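Cupin 2 conserved barrel domain protein (Planctomyces limnophilus, PDB 4H7L) is of unknown function but binds a copper(II) ion inside a cupin beta-barrel. Local coordinates at residues S23-V28 against W34-F39; S48-Q53 against P118-A123; E68-L73 against V102-V107; H78-I81 against Q86-P89. All blocks are in the same frame, centred on the assembly; numbering follows the deposited sequence.

Interaction 1. Residues S23-V28 against W34-F39; sequences SEIEAV and WAQRAF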
loop_
_atom_site.group_PDB
_atom_site.type_symbol
_atom_site.label_atom_id
_atom_site.label_comp_id
_atom_site.label_asym_id
_atom_site.label_seq_id
_atom_site.Cartn_x
_atom_site.Cartn_y
_atom_site.Cartn_z
ATOM N N SER B 23 10.463 -2.718 -8.054
ATOM C CA SER B 23 10.797 -3.757 -9.019
ATOM C C SER B 23 12.302 -3.997 -9.134
ATOM O O SER B 23 12.729 -5.078 -9.536
ATOM C CB SER B 23 10.216 -3.410 -10.392
ATOM O OG SER B 23 10.340 -2.028 -10.661
ATOM N N GLU B 24 13.105 -2.999 -8.778
ATOM C CA GLU B 24 14.556 -3.126 -8.892
ATOM C C GLU B 24 15.218 -3.599 -7.598
ATOM O O GLU B 24 16.356 -4.066 -7.616
ATOM C CB GLU B 24 15.182 -1.807 -9.345
ATOM C CG GLU B 24 14.898 -1.465 -10.801
ATOM C CD GLU B 24 15.811 -0.373 -11.331
ATOM O OE1 GLU B 24 16.886 -0.705 -11.881
ATOM O OE2 GLU B 24 15.453 0.819 -11.200
ATOM N N ILE B 25 14.514 -3.477 -6.479
ATOM C CA ILE B 25 15.025 -3.982 -5.209
ATOM C C ILE B 25 15.423 -5.450 -5.343
ATOM O O ILE B 25 14.750 -6.226 -6.025
ATOM C CB ILE B 25 13.970 -3.856 -4.093
ATOM C CG1 ILE B 25 13.834 -2.400 -3.651
ATOM C CG2 ILE B 25 14.342 -4.730 -2.901
ATOM C CD1 ILE B 25 12.727 -2.175 -2.643
ATOM N N GLU B 26 16.518 -5.831 -4.694
ATOM C CA GLU B 26 16.931 -7.228 -4.669
ATOM C C GLU B 26 15.834 -8.052 -4.008
ATOM O O GLU B 26 15.466 -7.800 -2.861
ATOM C CB GLU B 26 18.242 -7.388 -3.899
ATOM C CG GLU B 26 18.859 -8.782 -3.994
ATOM C CD GLU B 26 19.709 -8.967 -5.237
ATOM O OE1 GLU B 26 19.163 -8.847 -6.354
ATOM O OE2 GLU B 26 20.924 -9.230 -5.098
ATOM N N ALA B 27 15.308 -9.032 -4.736
ATOM C CA ALA B 27 14.223 -9.866 -4.230
ATOM C C ALA B 27 14.742 -10.917 -3.255
ATOM O O ALA B 27 15.786 -11.525 -3.477
ATOM C CB ALA B 27 13.493 -10.532 -5.381
ATOM N N VAL B 28 13.999 -11.124 -2.175
ATOM C CA VAL B 28 14.374 -12.094 -1.155
ATOM C C VAL B 28 13.325 -13.187 -1.055
ATOM O O VAL B 28 12.131 -12.930 -1.191
ATOM C CB VAL B 28 14.522 -11.425 0.223
ATOM C CG1 VAL B 28 14.368 -12.450 1.338
ATOM C CG2 VAL B 28 15.861 -10.714 0.322
ATOM N N TRP B 34 8.543 -14.646 -3.286
ATOM C CA TRP B 34 9.606 -13.645 -3.310
ATOM C C TRP B 34 9.102 -12.272 -2.879
ATOM O O TRP B 34 8.046 -11.821 -3.320
ATOM C CB TRP B 34 10.208 -13.551 -4.712
ATOM C CG TRP B 34 10.794 -14.837 -5.181
ATOM C CD1 TRP B 34 10.166 -15.809 -5.901
ATOM C CD2 TRP B 34 12.128 -15.302 -4.956
ATOM N NE1 TRP B 34 11.027 -16.850 -6.141
ATOM C CE2 TRP B 34 12.240 -16.564 -5.572
ATOM C CE3 TRP B 34 13.241 -14.773 -4.296
ATOM C CZ2 TRP B 34 13.419 -17.304 -5.547
ATOM C CZ3 TRP B 34 14.410 -15.510 -4.273
ATOM C CH2 TRP B 34 14.490 -16.761 -4.896
ATOM N N ALA B 35 9.872 -11.608 -2.023
ATOM C CA ALA B 35 9.489 -10.301 -1.499
ATOM C C ALA B 35 10.522 -9.235 -1.855
ATOM O O ALA B 35 11.725 -9.460 -1.750
ATOM C CB ALA B 35 9.317 -10.374 0.009
ATOM N N GLN B 36 10.039 -8.074 -2.280
ATOM C CA GLN B 36 10.896 -6.918 -2.506
ATOM C C GLN B 36 10.473 -5.827 -1.528
ATOM O O GLN B 36 9.508 -5.099 -1.762
ATOM C CB GLN B 36 10.804 -6.453 -3.963
ATOM C CG GLN B 36 11.433 -7.445 -4.943
ATOM C CD GLN B 36 11.180 -7.104 -6.404
ATOM O OE1 GLN B 36 10.078 -7.289 -6.914
ATOM N NE2 GLN B 36 12.209 -6.622 -7.088
ATOM N N ARG B 37 11.204 -5.731 -0.422
ATOM C CA ARG B 37 10.756 -4.966 0.736
ATOM C C ARG B 37 11.336 -3.554 0.771
ATOM O O ARG B 37 12.535 -3.360 0.589
ATOM C CB ARG B 37 11.125 -5.718 2.019
ATOM C CG ARG B 37 10.745 -7.198 1.996
ATOM C CD ARG B 37 10.755 -7.804 3.393
ATOM N NE ARG B 37 10.186 -9.151 3.418
ATOM C CZ ARG B 37 10.886 -10.282 3.336
ATOM N NH1 ARG B 37 12.209 -10.264 3.222
ATOM N NH2 ARG B 37 10.259 -11.448 3.369
ATOM N N ALA B 38 10.473 -2.574 1.016
ATOM C CA ALA B 38 10.883 -1.175 1.062
ATOM C C ALA B 38 10.464 -0.507 2.364
ATOM O O ALA B 38 9.485 -0.906 2.992
ATOM C CB ALA B 38 10.294 -0.419 -0.116
ATOM N N PHE B 39 11.221 0.512 2.760
ATOM C CA PHE B 39 10.865 1.359 3.893
ATOM C C PHE B 39 10.806 0.603 5.213
ATOM O O PHE B 39 9.852 0.744 5.971
ATOM C CB PHE B 39 9.530 2.057 3.624
ATOM C CG PHE B 39 9.507 2.828 2.335
ATOM C CD1 PHE B 39 10.434 3.822 2.094
ATOM C CD2 PHE B 39 8.563 2.555 1.364
ATOM C CE1 PHE B 39 10.423 4.528 0.911
ATOM C CE2 PHE B 39 8.546 3.259 0.177
ATOM C CZ PHE B 39 9.476 4.247 -0.049
#
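Gln36 reaches across to 23-28 and offers its amide nitrogen to two backbone carbonyls at once. The bond from Gln36 NE2 to Ile25 O, 2.8 Å, is nearly straight at 173°; it lies in the carbonyl plane, on a lone pair, and within the plane of the Gln36 amide. The second, from Gln36 NE2 to Ser23 O, 2.9 Å, is bent and weak. CG of Gln36 stands anti to the carbonyl carbon (chi1 -69°) and the chain runs on extended, which carries the amide past Ile25 to the two loop carbonyls. Further along, Val28 and Ala35 form an antiparallel hydrogen-bonded pair, satisfying each other's backbone groups: Val28 N to Ala35 O is 2.8 Å and Ala35 N to Val28 O is 2.7 Å. This is the open end of the hairpin 28-30/33-38, whose strand 28-30 is outermost in this sheet of the cupin chain, while strand 33-38 is paired on its other side with strand 48-54. A CA-H...O contact from Ala27 CA also reaches Ala35 O, and another from Trp34 CA reaches Val28 O. Apolar groups fill in around these bonds. Ile25 pushes CD1 to 3.9 Å from Ala38 CB, while Ala27 CB rests on Gln36 CG at 3.7 Å. On the side of the sheet shared by Val28 and Ala35, the Arg37 side chain crosses Val28 at about a right angle, NH1 3.6 Å from Val28 CG1, and its guanidinium has Ala35 CB over one face.

Interaction 2. Residues S48-Q53 against P118-A123; sequences SVHYTQ and PPFDPA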
loop_
_atom_site.group_PDB
_atom_site.type_symbol
_atom_site.label_atom_id
_atom_site.label_comp_id
_atom_site.label_asym_id
_atom_site.label_seq_id
_atom_site.Cartn_x
_atom_site.Cartn_y
_atom_site.Cartn_z
ATOM N N SER B 48 5.972 -0.350 6.371
ATOM C CA SER B 48 6.814 -0.952 5.354
ATOM C C SER B 48 5.935 -1.220 4.151
ATOM O O SER B 48 4.729 -1.399 4.294
ATOM C CB SER B 48 7.416 -2.265 5.849
ATOM O OG SER B 48 8.209 -2.060 7.000
ATOM N N VAL B 49 6.534 -1.258 2.968
ATOM C CA VAL B 49 5.791 -1.589 1.763
ATOM C C VAL B 49 6.533 -2.651 0.960
ATOM O O VAL B 49 7.632 -2.415 0.461
ATOM C CB VAL B 49 5.538 -0.346 0.899
ATOM C CG1 VAL B 49 4.831 -0.730 -0.390
ATOM C CG2 VAL B 49 4.705 0.658 1.675
ATOM N N HIS B 50 5.924 -3.827 0.864
ATOM C CA HIS B 50 6.505 -4.949 0.141
ATOM C C HIS B 50 5.806 -5.128 -1.199
ATOM O O HIS B 50 4.591 -4.963 -1.300
ATOM C CB HIS B 50 6.335 -6.245 0.935
ATOM C CG HIS B 50 6.880 -6.190 2.328
ATOM N ND1 HIS B 50 7.591 -5.117 2.817
ATOM C CD2 HIS B 50 6.816 -7.091 3.337
ATOM C CE1 HIS B 50 7.941 -5.357 4.070
ATOM N NE2 HIS B 50 7.484 -6.548 4.407
ATOM N N TYR B 51 6.579 -5.467 -2.222
ATOM C CA TYR B 51 6.027 -5.909 -3.493
ATOM C C TYR B 51 6.328 -7.399 -3.587
ATOM O O TYR B 51 7.475 -7.800 -3.784
ATOM C CB TYR B 51 6.650 -5.125 -4.644
ATOM C CG TYR B 51 6.282 -5.617 -6.024
ATOM C CD1 TYR B 51 4.994 -5.485 -6.511
ATOM C CD2 TYR B 51 7.235 -6.185 -6.849
ATOM C CE1 TYR B 51 4.661 -5.923 -7.775
ATOM C CE2 TYR B 51 6.915 -6.623 -8.115
ATOM C CZ TYR B 51 5.625 -6.489 -8.574
ATOM O OH TYR B 51 5.296 -6.920 -9.837
ATOM N N THR B 52 5.296 -8.215 -3.425
ATOM C CA THR B 52 5.485 -9.627 -3.128
ATOM C C THR B 52 4.882 -10.547 -4.177
ATOM O O THR B 52 3.723 -10.401 -4.560
ATOM C CB THR B 52 4.867 -9.980 -1.762
ATOM O OG1 THR B 52 5.518 -9.230 -0.729
ATOM C CG2 THR B 52 5.010 -11.464 -1.471
ATOM N N GLN B 53 5.685 -11.506 -4.623
ATOM C CA GLN B 53 5.244 -12.516 -5.573
ATOM C C GLN B 53 4.886 -13.804 -4.844
ATOM O O GLN B 53 5.749 -14.445 -4.245
ATOM C CB GLN B 53 6.350 -12.800 -6.592
ATOM C CG GLN B 53 6.778 -11.589 -7.405
ATOM C CD GLN B 53 5.713 -11.153 -8.386
ATOM O OE1 GLN B 53 4.608 -11.695 -8.396
ATOM N NE2 GLN B 53 6.040 -10.176 -9.222
ATOM N N PRO B 118 3.333 -1.596 12.523
ATOM C CA PRO B 118 4.426 -0.687 12.173
ATOM C C PRO B 118 5.372 -1.380 11.199
ATOM O O PRO B 118 5.041 -2.458 10.700
ATOM C CB PRO B 118 5.123 -0.428 13.517
ATOM C CG PRO B 118 4.202 -0.970 14.575
ATOM C CD PRO B 118 3.425 -2.059 13.916
ATOM N N PRO B 119 6.538 -0.780 10.930
ATOM C CA PRO B 119 7.424 -1.390 9.940
ATOM C C PRO B 119 7.636 -2.880 10.189
ATOM O O PRO B 119 7.756 -3.313 11.332
ATOM C CB PRO B 119 8.729 -0.607 10.113
ATOM C CG PRO B 119 8.288 0.725 10.622
ATOM C CD PRO B 119 7.127 0.431 11.528
ATOM N N PHE B 120 7.681 -3.642 9.104
ATOM C CA PHE B 120 7.793 -5.096 9.150
ATOM C C PHE B 120 8.951 -5.618 10.006
ATOM O O PHE B 120 10.076 -5.136 9.915
ATOM C CB PHE B 120 7.925 -5.619 7.721
ATOM C CG PHE B 120 8.376 -7.037 7.633
ATOM C CD1 PHE B 120 7.468 -8.073 7.740
ATOM C CD2 PHE B 120 9.707 -7.333 7.425
ATOM C CE1 PHE B 120 7.884 -9.382 7.650
ATOM C CE2 PHE B 120 10.134 -8.638 7.334
ATOM C CZ PHE B 120 9.221 -9.668 7.447
ATOM N N ASP B 121 8.650 -6.617 10.832
ATOM C CA ASP B 121 9.642 -7.288 11.668
ATOM C C ASP B 121 9.496 -8.800 11.487
ATOM O O ASP B 121 8.478 -9.377 11.866
ATOM C CB ASP B 121 9.439 -6.896 13.136
ATOM C CG ASP B 121 10.256 -7.743 14.095
ATOM O OD1 ASP B 121 11.292 -8.303 13.677
ATOM O OD2 ASP B 121 9.862 -7.846 15.277
ATOM N N PRO B 122 10.518 -9.451 10.908
ATOM C CA PRO B 122 10.409 -10.873 10.559
ATOM C C PRO B 122 10.262 -11.781 11.779
ATOM O O PRO B 122 9.788 -12.907 11.652
ATOM C CB PRO B 122 11.731 -11.154 9.843
ATOM C CG PRO B 122 12.682 -10.178 10.423
ATOM C CD PRO B 122 11.879 -8.934 10.675
ATOM N N ALA B 123 10.661 -11.291 12.947
ATOM C CA ALA B 123 10.542 -12.064 14.175
ATOM C C ALA B 123 9.082 -12.342 14.523
ATOM O O ALA B 123 8.782 -13.300 15.237
ATOM C CB ALA B 123 11.211 -11.329 15.312
#
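Ser48 OG has two polar partners: it accepts a hydrogen bond from Phe120 N at 2.7 Å, and it makes a weak hydrogen bond with Phe39 O. The hydroxyl also lies close to the backbone of the neighbouring proline, 3.1 Å from Pro119 CA. Two residues on, His50 presents the edge of its imidazole to one face of the Phe120 ring, a T-shaped pair with centroids 5.0 Å apart and planes at 80°. NE2 leads, 3.4 Å from Phe120 CG; CG anti to the backbone N (chi1 166°) places the phenyl in front of the imidazole, and chi2 near 84° turns its face to NE2. The contact joins strand 48-54 of the cupin barrel to the loop that leaves strand 110-117, with Arg37 packing on both His50 and Phe120. Without the hydroxyl, as with an alanine here, Phe120 N would probably lose this acceptor and the loop be freer to shift against the strand. Beyond the ring, Asp121 OD1 takes Ala123 N in an Asx turn. With the Phe120 side chain about 7 Å from the copper, a backbone N-H held by a serine hydroxyl and an edge-to-face ring pair probably help to set the position of Phe120 beside the metal site.

Interaction 3. Residues E68-L73 against V102-V107; sequences EIYVVL and VRHRIV. With CU (copper (II) ion), chain D.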
loop_
_atom_site.group_PDB
_atom_site.type_symbol
_atom_site.label_atom_id
_atom_site.label_comp_id
_atom_site.label_asym_id
_atom_site.label_seq_id
_atom_site.Cartn_x
_atom_site.Cartn_y
_atom_site.Cartn_z
ATOM N N GLU B 68 -1.460 -6.006 8.595
ATOM C CA GLU B 68 -1.063 -5.984 7.198
ATOM C C GLU B 68 -2.241 -5.594 6.317
ATOM O O GLU B 68 -3.391 -5.870 6.646
ATOM C CB GLU B 68 -0.518 -7.355 6.784
ATOM C CG GLU B 68 0.743 -7.770 7.532
ATOM C CD GLU B 68 1.353 -9.063 7.005
ATOM O OE1 GLU B 68 2.584 -9.085 6.787
ATOM O OE2 GLU B 68 0.615 -10.060 6.818
ATOM N N ILE B 69 -1.947 -4.925 5.210
ATOM C CA ILE B 69 -2.958 -4.644 4.206
ATOM C C ILE B 69 -2.450 -5.092 2.850
ATOM O O ILE B 69 -1.529 -4.494 2.297
ATOM C CB ILE B 69 -3.312 -3.152 4.128
ATOM C CG1 ILE B 69 -3.852 -2.659 5.470
ATOM C CG2 ILE B 69 -4.339 -2.917 3.024
ATOM C CD1 ILE B 69 -4.167 -1.178 5.483
ATOM N N TYR B 70 -3.049 -6.152 2.322
ATOM C CA TYR B 70 -2.690 -6.651 1.003
ATOM C C TYR B 70 -3.491 -5.905 -0.054
ATOM O O TYR B 70 -4.684 -5.667 0.116
ATOM C CB TYR B 70 -2.993 -8.147 0.887
ATOM C CG TYR B 70 -2.166 -9.060 1.773
ATOM C CD1 TYR B 70 -1.234 -8.555 2.668
ATOM C CD2 TYR B 70 -2.316 -10.440 1.698
ATOM C CE1 TYR B 70 -0.482 -9.400 3.470
ATOM C CE2 TYR B 70 -1.567 -11.289 2.492
ATOM C CZ TYR B 70 -0.653 -10.765 3.375
ATOM O OH TYR B 70 0.095 -11.610 4.166
ATOM N N VAL B 71 -2.833 -5.525 -1.138
ATOM C CA VAL B 71 -3.532 -5.005 -2.308
ATOM C C VAL B 71 -3.180 -5.861 -3.516
ATOM O O VAL B 71 -2.043 -5.835 -3.988
ATOM C CB VAL B 71 -3.139 -3.550 -2.611
ATOM C CG1 VAL B 71 -3.909 -3.040 -3.818
ATOM C CG2 VAL B 71 -3.389 -2.664 -1.405
ATOM N N VAL B 72 -4.153 -6.612 -4.021
ATOM C CA VAL B 72 -3.906 -7.512 -5.147
ATOM C C VAL B 72 -3.712 -6.749 -6.456
ATOM O O VAL B 72 -4.569 -5.964 -6.855
ATOM C CB VAL B 72 -5.060 -8.508 -5.336
ATOM C CG1 VAL B 72 -4.787 -9.408 -6.533
ATOM C CG2 VAL B 72 -5.262 -9.336 -4.077
ATOM N N LEU B 73 -2.588 -6.991 -7.123
ATOM C CA LEU B 73 -2.309 -6.362 -8.410
ATOM C C LEU B 73 -2.632 -7.306 -9.568
ATOM O O LEU B 73 -3.139 -6.880 -10.606
ATOM C CB LEU B 73 -0.848 -5.908 -8.481
ATOM C CG LEU B 73 -0.437 -4.871 -7.428
ATOM C CD1 LEU B 73 0.920 -4.277 -7.765
ATOM C CD2 LEU B 73 -1.478 -3.771 -7.291
ATOM N N VAL B 102 -5.246 -12.394 13.267
ATOM C CA VAL B 102 -6.006 -13.006 12.187
ATOM C C VAL B 102 -5.135 -13.992 11.415
ATOM O O VAL B 102 -4.195 -13.593 10.735
ATOM C CB VAL B 102 -6.556 -11.948 11.215
ATOM C CG1 VAL B 102 -7.101 -12.610 9.958
ATOM C CG2 VAL B 102 -7.633 -11.119 11.895
ATOM N N ARG B 103 -5.439 -15.282 11.536
ATOM C CA ARG B 103 -4.736 -16.305 10.766
ATOM C C ARG B 103 -4.979 -16.060 9.286
ATOM O O ARG B 103 -6.107 -15.800 8.875
ATOM C CB ARG B 103 -5.223 -17.706 11.141
ATOM C CG ARG B 103 -4.561 -18.307 12.373
ATOM C CD ARG B 103 -4.840 -17.513 13.644
ATOM N NE ARG B 103 -4.314 -18.199 14.824
ATOM C CZ ARG B 103 -4.255 -17.679 16.049
ATOM N NH1 ARG B 103 -4.676 -16.444 16.288
ATOM N NH2 ARG B 103 -3.757 -18.397 17.043
ATOM N N HIS B 104 -3.927 -16.141 8.480
ATOM C CA HIS B 104 -4.062 -15.824 7.066
ATOM C C HIS B 104 -3.008 -16.481 6.191
ATOM O O HIS B 104 -1.916 -16.817 6.650
ATOM C CB HIS B 104 -4.028 -14.303 6.850
ATOM C CG HIS B 104 -2.733 -13.659 7.245
ATOM N ND1 HIS B 104 -2.400 -13.405 8.557
ATOM C CD2 HIS B 104 -1.694 -13.210 6.499
ATOM C CE1 HIS B 104 -1.209 -12.835 8.607
ATOM N NE2 HIS B 104 -0.757 -12.707 7.372
ATOM N N ARG B 105 -3.360 -16.659 4.920
ATOM C CA ARG B 105 -2.417 -17.062 3.885
ATOM C C ARG B 105 -3.088 -16.950 2.526
ATOM O O ARG B 105 -4.315 -16.935 2.432
ATOM C CB ARG B 105 -1.945 -18.495 4.089
ATOM C CG ARG B 105 -3.043 -19.519 3.930
ATOM C CD ARG B 105 -2.487 -20.882 3.594
ATOM N NE ARG B 105 -3.542 -21.884 3.607
ATOM C CZ ARG B 105 -3.339 -23.191 3.701
ATOM N NH1 ARG B 105 -2.108 -23.675 3.797
ATOM N NH2 ARG B 105 -4.374 -24.019 3.707
ATOM N N ILE B 106 -2.280 -16.870 1.476
ATOM C CA ILE B 106 -2.798 -16.854 0.116
ATOM C C ILE B 106 -2.638 -18.229 -0.531
ATOM O O ILE B 106 -1.697 -18.964 -0.241
ATOM C CB ILE B 106 -2.111 -15.771 -0.728
ATOM C CG1 ILE B 106 -2.656 -14.399 -0.333
ATOM C CG2 ILE B 106 -2.346 -16.015 -2.212
ATOM C CD1 ILE B 106 -1.977 -13.239 -1.017
ATOM N N VAL B 107 -3.580 -18.566 -1.402
ATOM C CA VAL B 107 -3.602 -19.866 -2.058
ATOM C C VAL B 107 -3.663 -19.641 -3.560
ATOM O O VAL B 107 -4.532 -18.920 -4.046
ATOM C CB VAL B 107 -4.819 -20.688 -1.598
ATOM C CG1 VAL B 107 -4.909 -21.999 -2.362
ATOM C CG2 VAL B 107 -4.740 -20.941 -0.098
HETATM CU CU CU D . 1.387 -12.086 7.114
#
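Tyr70 packs its ring against Ile106, CD2 lying 3.9 Å from Ile106 CD1 as the two side chains lie alongside, pointing opposite ways. At its far end the phenol runs roughly perpendicular to the His104 side chain, and OH comes to the imidazole edge near the ring plane, 3.3 Å from His104 CD2. The same hydroxyl donates to Glu68 OE2 at 3.1 Å, approaching from above the carboxylate plane. Glu68 OE2 and His104 NE2 are both ligands of the copper(II) ion, each at 2.2 Å; their carboxylate and ring planes are turned 66° apart, and His61 and His63 complete the site. This three-histidine, one-glutamate set is the classical cupin metal centre, of which strands 68-72 and 104-107 supply Glu68 and His104; their segment axes are 11.1 Å apart and run in nearly the same direction across the barrel interior. His104 takes the rotamer with CG between the backbone N and the carbonyl carbon (chi1 63°), which swings the ring inward. Its ND1 then donates to Val102 O at 2.8 Å, in the carbonyl plane and 166° at the hydrogen, fixing the ring's rotation and leaving NE2 to the metal. Glu68 OE1 is held separately by Asn114. A phenylalanine replacing Tyr70 would probably keep much of the packing on Ile106 but leave Glu68 OE2 without its hydroxyl donor, the carboxylate then steadied by copper and Asn114 alone among the partners described. Each ligand thus gives copper one atom, while hydrogen bonds to Tyr70, Asn114 and Val102 probably help to orient the carboxylate and the imidazole.

Interaction 4. Residues H78-I81 against Q86-P89; sequences HATI and QSYP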
loop_
_atom_site.group_PDB
_atom_site.type_symbol
_atom_site.label_atom_id
_atom_site.label_comp_id
_atom_site.label_asym_id
_atom_site.label_seq_id
_atom_site.Cartn_x
_atom_site.Cartn_y
_atom_site.Cartn_z
ATOM N N HIS B 78 -8.948 -18.461 -9.716
ATOM C CA HIS B 78 -9.269 -19.281 -8.545
ATOM C C HIS B 78 -8.330 -19.068 -7.365
ATOM O O HIS B 78 -8.417 -19.788 -6.372
ATOM C CB HIS B 78 -9.276 -20.769 -8.896
ATOM C CG HIS B 78 -10.158 -21.114 -10.052
ATOM N ND1 HIS B 78 -9.676 -21.682 -11.213
ATOM C CD2 HIS B 78 -11.492 -20.973 -10.227
ATOM C CE1 HIS B 78 -10.677 -21.876 -12.051
ATOM N NE2 HIS B 78 -11.790 -21.453 -11.479
ATOM N N ALA B 79 -7.432 -18.095 -7.459
ATOM C CA ALA B 79 -6.581 -17.787 -6.322
ATOM C C ALA B 79 -7.475 -17.216 -5.235
ATOM O O ALA B 79 -8.418 -16.483 -5.524
ATOM C CB ALA B 79 -5.500 -16.801 -6.703
ATOM N N THR B 80 -7.197 -17.571 -3.987
ATOM C CA THR B 80 -7.999 -17.087 -2.873
ATOM C C THR B 80 -7.125 -16.589 -1.738
ATOM O O THR B 80 -5.903 -16.731 -1.760
ATOM C CB THR B 80 -8.907 -18.194 -2.309
ATOM O OG1 THR B 80 -8.102 -19.218 -1.713
ATOM C CG2 THR B 80 -9.766 -18.799 -3.405
ATOM N N ILE B 81 -7.773 -16.003 -0.743
ATOM C CA ILE B 81 -7.113 -15.649 0.498
ATOM C C ILE B 81 -7.899 -16.315 1.611
ATOM O O ILE B 81 -9.126 -16.381 1.553
ATOM C CB ILE B 81 -7.066 -14.125 0.705
ATOM C CG1 ILE B 81 -6.287 -13.783 1.974
ATOM C CG2 ILE B 81 -8.470 -13.548 0.779
ATOM C CD1 ILE B 81 -5.741 -12.379 1.982
ATOM N N GLN B 86 -11.646 -18.986 6.642
ATOM C CA GLN B 86 -12.646 -18.676 5.629
ATOM C C GLN B 86 -11.955 -18.290 4.327
ATOM O O GLN B 86 -10.972 -17.552 4.336
ATOM C CB GLN B 86 -13.550 -17.539 6.103
ATOM C CG GLN B 86 -14.323 -17.854 7.370
ATOM C CD GLN B 86 -15.297 -18.994 7.177
ATOM O OE1 GLN B 86 -15.998 -19.062 6.168
ATOM N NE2 GLN B 86 -15.339 -19.905 8.139
ATOM N N SER B 87 -12.477 -18.779 3.209
ATOM C CA SER B 87 -11.835 -18.569 1.916
ATOM C C SER B 87 -12.573 -17.536 1.069
ATOM O O SER B 87 -13.797 -17.554 0.978
ATOM C CB SER B 87 -11.751 -19.891 1.154
ATOM O OG SER B 87 -10.806 -19.804 0.103
ATOM N N TYR B 88 -11.810 -16.639 0.449
ATOM C CA TYR B 88 -12.367 -15.622 -0.437
ATOM C C TYR B 88 -11.524 -15.492 -1.697
ATOM O O TYR B 88 -10.299 -15.515 -1.631
ATOM C CB TYR B 88 -12.411 -14.266 0.263
ATOM C CG TYR B 88 -13.169 -14.276 1.563
ATOM C CD1 TYR B 88 -14.549 -14.116 1.587
ATOM C CD2 TYR B 88 -12.508 -14.445 2.770
ATOM C CE1 TYR B 88 -15.247 -14.121 2.777
ATOM C CE2 TYR B 88 -13.199 -14.459 3.964
ATOM C CZ TYR B 88 -14.565 -14.290 3.964
ATOM O OH TYR B 88 -15.249 -14.299 5.154
ATOM N N PRO B 89 -12.181 -15.342 -2.854
ATOM C CA PRO B 89 -11.467 -15.202 -4.128
ATOM C C PRO B 89 -10.739 -13.868 -4.265
ATOM O O PRO B 89 -11.238 -12.837 -3.813
ATOM C CB PRO B 89 -12.586 -15.300 -5.168
ATOM C CG PRO B 89 -13.816 -14.888 -4.443
ATOM C CD PRO B 89 -13.641 -15.367 -3.039
#
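Ile81 and Tyr88 exchange two backbone hydrogen bonds, Ile81 N to Tyr88 O at 2.7 Å and Tyr88 N to Ile81 O at 2.9 Å, each nearly along the carbonyl axis. They form the hydrogen-bonded pair of a beta hairpin, strands 80-83 and 86-89, within a three-stranded antiparallel sheet of the cupin barrel; strand 104-107 flanks 80-83 on its other side. The next pair outward, Thr80 with Pro89, is non-hydrogen-bonded, as suits a residue with no backbone N-H, and its CA atoms come within 4.1 Å. Beside it, Pro89 CA makes a CA-H...O contact with Ala79 O, and Ser87 CA makes a like one with Ile81 O on the far side of the bonded pair. Thr80 and Ser87 add a weak side-chain hydrogen bond from Thr80 OG1 to Ser87 OG, 3.3 Å long. Ser87 sets its OG anti to the backbone N (chi1 -163°), which turns it toward the threonine. On the face that carries Ile81 and Tyr88, the two side chains cross obliquely. Met19 of the second subunit packs on both, so this side of the hairpin contributes to the dimer contact, and Leu90 also touches Ile81. What meets across the strands here is one branch of the isoleucine and the root of the tyrosine: Ile81 CG2 sits 4.0 Å from Tyr88 CB.

The four contacts run across one cupin barrel, with the copper held in interaction 3. Interaction 2 lies beside it, its centre about 12 Å from that of interaction 3, and Tyr51 CE1 packs on Leu73 CD1 at 4.1 Å. Interactions 1 and 2 share neighbouring strands, 33-38 and 48-54, joined by probable hydrogen bonds such as Trp34 O to Gln53 N, 2.7 Å. Interaction 4 adjoins interaction 3 through a probable hydrogen bond from Val107 N to Thr80 O, 3.0 Å; the Ile81 side chain lies about 9 Å from the metal. Interactions 1 and 4, centres about 25 Å apart, lie on opposite sides of the chain's centre; all four touch the second subunit.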